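Local structure of bacilliredoxin BrxA (Bacillus subtilis, 3FHK) at residues Arg21-Ala26 / Leu62-Ala67; Arg97-Gly102 / Lys114-Val119. The protein removes bacillithiol from S-bacillithiolated proteins such as OhrR and MetE, acting as a dithiol bacilliredoxin with a CXC redox motif. The protein carries 2 engineered substitutions. All blocks are in the same frame, centred on the assembly; numbering follows the deposited sequence.

Interaction 1 of 2, residues Arg21-Ala26 / Leu62-Ala67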
ATOM      1  N   ARG A  21     -21.734   5.309  11.143  1.00 49.92           N
ATOM      2  CA  ARG A  21     -22.754   4.651  11.946  1.00 48.15           C
ATOM      3  C   ARG A  21     -22.783   5.176  13.379  1.00 39.53           C
ATOM      4  O   ARG A  21     -23.845   5.235  14.001  1.00 34.52           O
ATOM      5  CB  ARG A  21     -22.561   3.140  11.934  1.00 45.91           C
ATOM      6  CG  ARG A  21     -23.094   2.460  10.694  1.00 53.72           C
ATOM      7  CD  ARG A  21     -22.911   0.957  10.830  1.00 69.13           C
ATOM      8  NE  ARG A  21     -23.356   0.228   9.647  1.00 80.22           N
ATOM      9  CZ  ARG A  21     -22.795  -0.899   9.215  1.00 82.56           C
ATOM     10  NH1 ARG A  21     -21.754  -1.415   9.859  1.00 73.81           N
ATOM     11  NH2 ARG A  21     -23.261  -1.501   8.127  1.00 86.89           N
ATOM     12  N   GLU A  22     -21.625   5.572  13.894  1.00 31.13           N
ATOM     13  CA  GLU A  22     -21.580   6.163  15.224  1.00 31.03           C
ATOM     14  C   GLU A  22     -22.612   7.289  15.370  1.00 39.70           C
ATOM     15  O   GLU A  22     -23.292   7.374  16.391  1.00 42.01           O
ATOM     16  CB  GLU A  22     -20.174   6.652  15.573  1.00 40.64           C
ATOM     17  CG  GLU A  22     -20.099   7.359  16.920  1.00 56.86           C
ATOM     18  CD  GLU A  22     -18.690   7.402  17.489  1.00 70.36           C
ATOM     19  OE1 GLU A  22     -17.766   6.901  16.814  1.00 76.15           O
ATOM     20  OE2 GLU A  22     -18.511   7.932  18.612  1.00 69.64           O
ATOM     21  N   LEU A  23     -22.736   8.136  14.343  1.00 34.27           N
ATOM     22  CA  LEU A  23     -23.746   9.195  14.335  1.00 30.56           C
ATOM     23  C   LEU A  23     -25.106   8.727  13.821  1.00 31.59           C
ATOM     24  O   LEU A  23     -26.140   9.049  14.414  1.00 38.94           O
ATOM     25  CB  LEU A  23     -23.275  10.400  13.504  1.00 34.53           C
ATOM     26  CG  LEU A  23     -22.047  11.136  14.046  1.00 36.14           C
ATOM     27  CD1 LEU A  23     -21.570  12.207  13.077  1.00 34.04           C
ATOM     28  CD2 LEU A  23     -22.350  11.738  15.420  1.00 30.24           C
ATOM     29  N   THR A  24     -25.107   7.974  12.720  1.00 32.30           N
ATOM     30  CA  THR A  24     -26.360   7.648  12.039  1.00 38.66           C
ATOM     31  C   THR A  24     -27.180   6.661  12.848  1.00 52.02           C
ATOM     32  O   THR A  24     -28.411   6.729  12.865  1.00 55.07           O
ATOM     33  CB  THR A  24     -26.146   7.135  10.589  1.00 43.17           C
ATOM     34  OG1 THR A  24     -25.292   5.986  10.588  1.00 47.13           O
ATOM     35  CG2 THR A  24     -25.492   8.228   9.733  1.00 42.87           C
ATOM     36  N   GLY A  25     -26.489   5.758  13.537  1.00 49.78           N
ATOM     37  CA  GLY A  25     -27.150   4.833  14.431  1.00 50.86           C
ATOM     38  C   GLY A  25     -27.720   5.551  15.634  1.00 46.04           C
ATOM     39  O   GLY A  25     -28.436   4.963  16.429  1.00 50.72           O
ATOM     40  N   ALA A  26     -27.383   6.826  15.778  1.00 46.46           N
ATOM     41  CA  ALA A  26     -27.927   7.627  16.864  1.00 45.03           C
ATOM     42  C   ALA A  26     -28.990   8.609  16.352  1.00 46.26           C
ATOM     43  O   ALA A  26     -29.339   9.574  17.029  1.00 48.18           O
ATOM     44  CB  ALA A  26     -26.817   8.366  17.580  1.00 39.56           C
ATOM     45  N   LEU A  62     -14.096  13.216  21.027  1.00 44.53           N
ATOM     46  CA  LEU A  62     -14.812  14.337  21.631  1.00 43.63           C
ATOM     47  C   LEU A  62     -16.109  14.693  20.911  1.00 39.09           C
ATOM     48  O   LEU A  62     -17.183  14.679  21.515  1.00 40.04           O
ATOM     49  CB  LEU A  62     -13.904  15.564  21.722  1.00 35.68           C
ATOM     50  CG  LEU A  62     -12.569  15.342  22.438  1.00 40.69           C
ATOM     51  CD1 LEU A  62     -11.643  16.535  22.246  1.00 35.40           C
ATOM     52  CD2 LEU A  62     -12.790  15.067  23.915  1.00 40.31           C
ATOM     53  N   ALA A  63     -16.003  15.002  19.623  1.00 27.14           N
ATOM     54  CA  ALA A  63     -17.131  15.568  18.892  1.00 29.15           C
ATOM     55  C   ALA A  63     -18.314  14.613  18.772  1.00 29.93           C
ATOM     56  O   ALA A  63     -19.422  14.952  19.185  1.00 36.43           O
ATOM     57  CB  ALA A  63     -16.691  16.058  17.525  1.00 27.01           C
ATOM     58  N   ARG A  64     -18.091  13.433  18.190  1.00 28.18           N
ATOM     59  CA  ARG A  64     -19.179  12.467  18.013  1.00 33.18           C
ATOM     60  C   ARG A  64     -19.819  12.058  19.347  1.00 31.19           C
ATOM     61  O   ARG A  64     -21.040  12.112  19.496  1.00 36.00           O
ATOM     62  CB  ARG A  64     -18.723  11.240  17.207  1.00 36.62           C
ATOM     63  CG  ARG A  64     -18.436  11.563  15.740  1.00 39.90           C
ATOM     64  CD  ARG A  64     -18.438  10.314  14.856  1.00 40.27           C
ATOM     65  NE  ARG A  64     -17.354   9.408  15.224  1.00 41.31           N
ATOM     66  CZ  ARG A  64     -16.134   9.441  14.697  1.00 40.31           C
ATOM     67  NH1 ARG A  64     -15.846  10.328  13.759  1.00 38.91           N
ATOM     68  NH2 ARG A  64     -15.204   8.584  15.103  1.00 40.88           N
ATOM     69  N   PRO A  65     -18.990  11.676  20.330  1.00 27.27           N
ATOM     70  CA  PRO A  65     -19.569  11.245  21.610  1.00 38.17           C
ATOM     71  C   PRO A  65     -20.355  12.382  22.272  1.00 39.79           C
ATOM     72  O   PRO A  65     -21.436  12.150  22.825  1.00 36.32           O
ATOM     73  CB  PRO A  65     -18.343  10.877  22.456  1.00 34.78           C
ATOM     74  CG  PRO A  65     -17.215  10.682  21.474  1.00 27.57           C
ATOM     75  CD  PRO A  65     -17.526  11.514  20.275  1.00 21.00           C
ATOM     76  N   ALA A  66     -19.818  13.598  22.210  1.00 34.31           N
ATOM     77  CA  ALA A  66     -20.465  14.746  22.855  1.00 36.21           C
ATOM     78  C   ALA A  66     -21.799  15.066  22.204  1.00 34.29           C
ATOM     79  O   ALA A  66     -22.780  15.338  22.887  1.00 41.03           O
ATOM     80  CB  ALA A  66     -19.563  15.963  22.825  1.00 36.89           C
ATOM     81  N   ALA A  67     -21.824  15.019  20.878  1.00 33.63           N
ATOM     82  CA  ALA A  67     -23.015  15.352  20.115  1.00 32.83           C
ATOM     83  C   ALA A  67     -24.145  14.370  20.398  1.00 30.08           C
ATOM     84  O   ALA A  67     -25.289  14.773  20.607  1.00 38.09           O
ATOM     85  CB  ALA A  67     -22.696  15.363  18.630  1.00 33.05           C
TER
HETATM   86  O   HOH W   1     -21.323   9.056  19.978  1.00 61.79           O

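Interaction 2 of 2, residues Arg97-Gly102 / Lys114-Val119. With SO4 (sulfate ion), chain F.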
ATOM      1  N   ARG A  97     -21.475  24.078   4.427  1.00 40.32           N
ATOM      2  CA  ARG A  97     -20.703  25.211   4.924  1.00 36.59           C
ATOM      3  C   ARG A  97     -21.146  26.542   4.309  1.00 40.13           C
ATOM      4  O   ARG A  97     -21.028  27.586   4.944  1.00 44.31           O
ATOM      5  CB  ARG A  97     -19.192  24.967   4.772  1.00 35.32           C
ATOM      6  CG  ARG A  97     -18.626  23.904   5.763  1.00 36.06           C
ATOM      7  CD  ARG A  97     -17.184  23.510   5.406  1.00 37.14           C
ATOM      8  NE  ARG A  97     -16.530  22.783   6.487  1.00 31.38           N
ATOM      9  CZ  ARG A  97     -15.399  22.086   6.358  1.00 35.57           C
ATOM     10  NH1 ARG A  97     -14.779  21.996   5.185  1.00 31.37           N
ATOM     11  NH2 ARG A  97     -14.890  21.453   7.409  1.00 31.13           N
ATOM     12  N   GLU A  98     -21.685  26.499   3.094  1.00 41.35           N
ATOM     13  CA  GLU A  98     -22.205  27.701   2.453  1.00 43.29           C
ATOM     14  C   GLU A  98     -23.282  28.382   3.296  1.00 42.97           C
ATOM     15  O   GLU A  98     -23.492  29.591   3.181  1.00 45.51           O
ATOM     16  CB  GLU A  98     -22.772  27.374   1.075  1.00 52.00           C
ATOM     17  CG  GLU A  98     -21.732  27.148  -0.005  1.00 59.06           C
ATOM     18  CD  GLU A  98     -22.370  26.821  -1.340  1.00 64.33           C
ATOM     19  OE1 GLU A  98     -23.609  26.934  -1.445  1.00 68.53           O
ATOM     20  OE2 GLU A  98     -21.642  26.447  -2.282  1.00 69.30           O
ATOM     21  N   TYR A  99     -23.963  27.602   4.132  1.00 37.18           N
ATOM     22  CA  TYR A  99     -25.046  28.110   4.972  1.00 37.92           C
ATOM     23  C   TYR A  99     -24.529  28.718   6.276  1.00 47.18           C
ATOM     24  O   TYR A  99     -25.253  29.456   6.946  1.00 49.16           O
ATOM     25  CB  TYR A  99     -26.038  26.983   5.305  1.00 35.98           C
ATOM     26  CG  TYR A  99     -26.854  26.487   4.127  1.00 35.32           C
ATOM     27  CD1 TYR A  99     -28.105  27.025   3.840  1.00 41.17           C
ATOM     28  CD2 TYR A  99     -26.364  25.498   3.296  1.00 33.31           C
ATOM     29  CE1 TYR A  99     -28.849  26.578   2.751  1.00 39.22           C
ATOM     30  CE2 TYR A  99     -27.090  25.047   2.209  1.00 37.17           C
ATOM     31  CZ  TYR A  99     -28.331  25.581   1.944  1.00 39.29           C
ATOM     32  OH  TYR A  99     -29.041  25.110   0.865  1.00 46.41           O
ATOM     33  N   PHE A 100     -23.289  28.390   6.641  1.00 41.50           N
ATOM     34  CA  PHE A 100     -22.713  28.840   7.909  1.00 39.86           C
ATOM     35  C   PHE A 100     -22.083  30.225   7.741  1.00 36.86           C
ATOM     36  O   PHE A 100     -20.879  30.393   7.932  1.00 43.36           O
ATOM     37  CB  PHE A 100     -21.652  27.851   8.431  1.00 34.74           C
ATOM     38  CG  PHE A 100     -22.173  26.453   8.700  1.00 39.27           C
ATOM     39  CD1 PHE A 100     -23.542  26.195   8.767  1.00 31.68           C
ATOM     40  CD2 PHE A 100     -21.285  25.403   8.921  1.00 36.04           C
ATOM     41  CE1 PHE A 100     -24.013  24.921   9.022  1.00 31.84           C
ATOM     42  CE2 PHE A 100     -21.749  24.115   9.192  1.00 40.36           C
ATOM     43  CZ  PHE A 100     -23.114  23.870   9.241  1.00 35.82           C
ATOM     44  N   THR A 101     -22.898  31.209   7.376  1.00 35.20           N
ATOM     45  CA  THR A 101     -22.409  32.554   7.059  1.00 35.96           C
ATOM     46  C   THR A 101     -21.569  33.112   8.199  1.00 38.34           C
ATOM     47  O   THR A 101     -21.977  33.097   9.361  1.00 40.98           O
ATOM     48  CB  THR A 101     -23.574  33.529   6.766  1.00 39.84           C
ATOM     49  OG1 THR A 101     -24.559  32.870   5.960  1.00 46.14           O
ATOM     50  CG2 THR A 101     -23.079  34.783   6.033  1.00 36.42           C
ATOM     51  N   GLY A 102     -20.382  33.588   7.859  1.00 39.76           N
ATOM     52  CA  GLY A 102     -19.490  34.141   8.854  1.00 39.12           C
ATOM     53  C   GLY A 102     -18.434  33.162   9.313  1.00 42.51           C
ATOM     54  O   GLY A 102     -17.330  33.571   9.689  1.00 43.11           O
ATOM     55  N   LYS A 114     -31.562  27.456  13.568  1.00 38.48           N
ATOM     56  CA  LYS A 114     -32.990  27.722  13.650  1.00 37.45           C
ATOM     57  C   LYS A 114     -33.367  27.968  12.198  1.00 38.66           C
ATOM     58  O   LYS A 114     -32.789  28.846  11.555  1.00 36.72           O
ATOM     59  CB  LYS A 114     -33.266  28.961  14.502  1.00 39.73           C
ATOM     60  CG  LYS A 114     -34.720  29.413  14.525  1.00 54.11           C
ATOM     61  CD  LYS A 114     -35.427  29.040  15.825  1.00 66.56           C
ATOM     62  CE  LYS A 114     -35.841  27.576  15.850  1.00 81.77           C
ATOM     63  NZ  LYS A 114     -36.583  27.203  17.096  1.00 87.50           N
ATOM     64  N   GLY A 115     -34.293  27.175  11.663  1.00 38.11           N
ATOM     65  CA  GLY A 115     -34.470  27.113  10.224  1.00 37.73           C
ATOM     66  C   GLY A 115     -33.139  26.718   9.600  1.00 44.44           C
ATOM     67  O   GLY A 115     -32.538  25.712   9.985  1.00 41.00           O
ATOM     68  N   LYS A 116     -32.654  27.513   8.654  1.00 44.33           N
ATOM     69  CA  LYS A 116     -31.325  27.272   8.095  1.00 47.76           C
ATOM     70  C   LYS A 116     -30.290  28.312   8.558  1.00 50.41           C
ATOM     71  O   LYS A 116     -29.200  28.416   7.998  1.00 51.59           O
ATOM     72  CB  LYS A 116     -31.378  27.181   6.569  1.00 44.27           C
ATOM     73  CG  LYS A 116     -31.902  28.423   5.885  1.00 45.60           C
ATOM     74  CD  LYS A 116     -31.973  28.243   4.371  1.00 46.11           C
ATOM     75  CE  LYS A 116     -32.161  29.586   3.667  1.00 57.43           C
ATOM     76  NZ  LYS A 116     -32.042  29.465   2.183  1.00 64.22           N
ATOM     77  N   GLU A 117     -30.635  29.068   9.595  1.00 41.11           N
ATOM     78  CA  GLU A 117     -29.733  30.069  10.151  1.00 40.06           C
ATOM     79  C   GLU A 117     -28.983  29.528  11.370  1.00 36.41           C
ATOM     80  O   GLU A 117     -29.589  28.943  12.262  1.00 39.15           O
ATOM     81  CB  GLU A 117     -30.519  31.319  10.561  1.00 38.15           C
ATOM     82  CG  GLU A 117     -29.677  32.316  11.354  1.00 66.57           C
ATOM     83  CD  GLU A 117     -30.511  33.335  12.123  1.00 85.06           C
ATOM     84  OE1 GLU A 117     -30.375  34.546  11.835  1.00 91.33           O
ATOM     85  OE2 GLU A 117     -31.299  32.928  13.009  1.00 87.30           O
ATOM     86  N   VAL A 118     -27.671  29.736  11.411  1.00 36.08           N
ATOM     87  CA  VAL A 118     -26.875  29.345  12.575  1.00 31.74           C
ATOM     88  C   VAL A 118     -27.204  30.220  13.778  1.00 32.21           C
ATOM     89  O   VAL A 118     -27.182  31.445  13.678  1.00 32.37           O
ATOM     90  CB  VAL A 118     -25.371  29.427  12.270  1.00 32.34           C
ATOM     91  CG1 VAL A 118     -24.539  29.083  13.516  1.00 34.66           C
ATOM     92  CG2 VAL A 118     -25.019  28.489  11.112  1.00 29.95           C
ATOM     93  N   VAL A 119     -27.542  29.600  14.906  1.00 25.87           N
ATOM     94  CA  VAL A 119     -27.740  30.358  16.139  1.00 25.25           C
ATOM     95  C   VAL A 119     -26.672  30.004  17.175  1.00 31.65           C
ATOM     96  O   VAL A 119     -26.530  30.674  18.199  1.00 39.83           O
ATOM     97  CB  VAL A 119     -29.152  30.159  16.736  1.00 28.52           C
ATOM     98  CG1 VAL A 119     -30.223  30.710  15.798  1.00 23.40           C
ATOM     99  CG2 VAL A 119     -29.406  28.670  17.089  1.00 25.67           C
TER
HETATM  100  S   SO4 F 146     -11.918  19.778   5.854  1.00 47.36           S
HETATM  101  O1  SO4 F 146     -10.613  20.366   5.579  1.00 47.96           O
HETATM  102  O2  SO4 F 146     -11.751  18.334   5.963  1.00 55.22           O
HETATM  103  O3  SO4 F 146     -12.394  20.352   7.113  1.00 45.66           O
HETATM  104  O4  SO4 F 146     -12.890  20.033   4.781  1.00 38.99           O
HETATM  105  O   HOH W   2     -26.453  31.033   9.120  1.00 29.73           O
HETATM  106  O   HOH W   3     -28.227  29.939   5.856  1.00 42.28           O

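Interaction 1 of 2, residues Arg21-Ala26 / Leu62-Ala67
Arg-64, on helix 57-73, reaches across to the end of helix 2-24 and meets Glu-22 and Leu-23 there. Its CB lies 3.6 Å from Glu-22 OE2, while its CG and CD run across the side chain of Leu-23 at about a right angle, Leu-23 CG standing 3.8 Å from Arg-64 CD. A bend at chi3 then turns NE toward the carboxylate. Arg-64 NE donates to Glu-22 OE1 at 3.0 Å in a salt bridge with an N-H...O angle of 161°. OE1 sits at the guanidinium edge close to its plane, yet NE comes from above the carboxylate, the two planes being 72° apart; the pairing is therefore single, not the flat two-pronged kind. Glu-22 reaches this point with CG anti to its backbone N (chi1 176°) and an extended chain. Arg-64 NH1 also donates to Asn-53 OD1, and Gly-25 of the second subunit packs on the same side chain. Next, Pro-65 CD adds a looser contact, 4.1 Å from Glu-22 OE2, and a water links that oxygen weakly to Arg-64 O. The side chain of the buried Arg-64 lies about 7 Å from that of the nucleophile Cys-56, and its charge is probably offset by Glu-22.

Interaction 2 of 2, residues Arg97-Gly102 / Lys114-Val119
Lys-116 crosses the ring edge of Tyr-99 at a slant where the loop after helix 90-97 meets the hairpin leading into strand 117-122. From CB its chain leaves with CG between the backbone N and carbonyl carbon (chi1 60°) and continues extended; CD comes to the edge of the phenol ring, 3.9 Å from Tyr-99 CE1, and NZ goes on to a salt bridge with Glu-42. Tyr-99 OH bonds to the same carboxylate, so helix 34-43 ties both tips together. Two residues on from Lys-116, Val-118 CG2 packs obliquely on the ring of Phe-100, 3.6 Å from CD1. Two waters bridge the backbones: both donate to Tyr-99 O, one accepting from Val-118 N at 2.9 Å, the other donating to Lys-116 O at 2.8 Å. Arg-97 points elsewhere, its guanidinium holding a sulfate edge-on through NH1 to O4 (2.8 Å) and NH2 to O3 (2.7 Å). A leucine in its place would probably leave the sulfate without this two-pronged grip and Ser-106 O without its weak bond from NH2. Lys-114 to Glu-117 form a type II' turn closed by paired backbone bonds, the tight beta hairpin joining the last two strands of this thioredoxin-superfamily sheet.

The two contacts lie on opposite sides of the chain's centre, with centres about 21 Å apart and nearest atoms about 12 Å apart. Interaction 1 joins two helices near the redox motif, whereas interaction 2 sets a loop against the hairpin at the outer strand, away from the annotated sites. Both are partly buried, but interaction 1 sits closer to the middle of the chain and combines a direct charge pair with aliphatic cover. Interaction 2 relies on apolar touches and bridging waters, the polar ends of Lys-116 and Tyr-99 turning to Glu-42 of helix 34-43. The central strand 47-53 is common ground: Leu-23 packs on its Val-51, and Phe-100 on its Val-50.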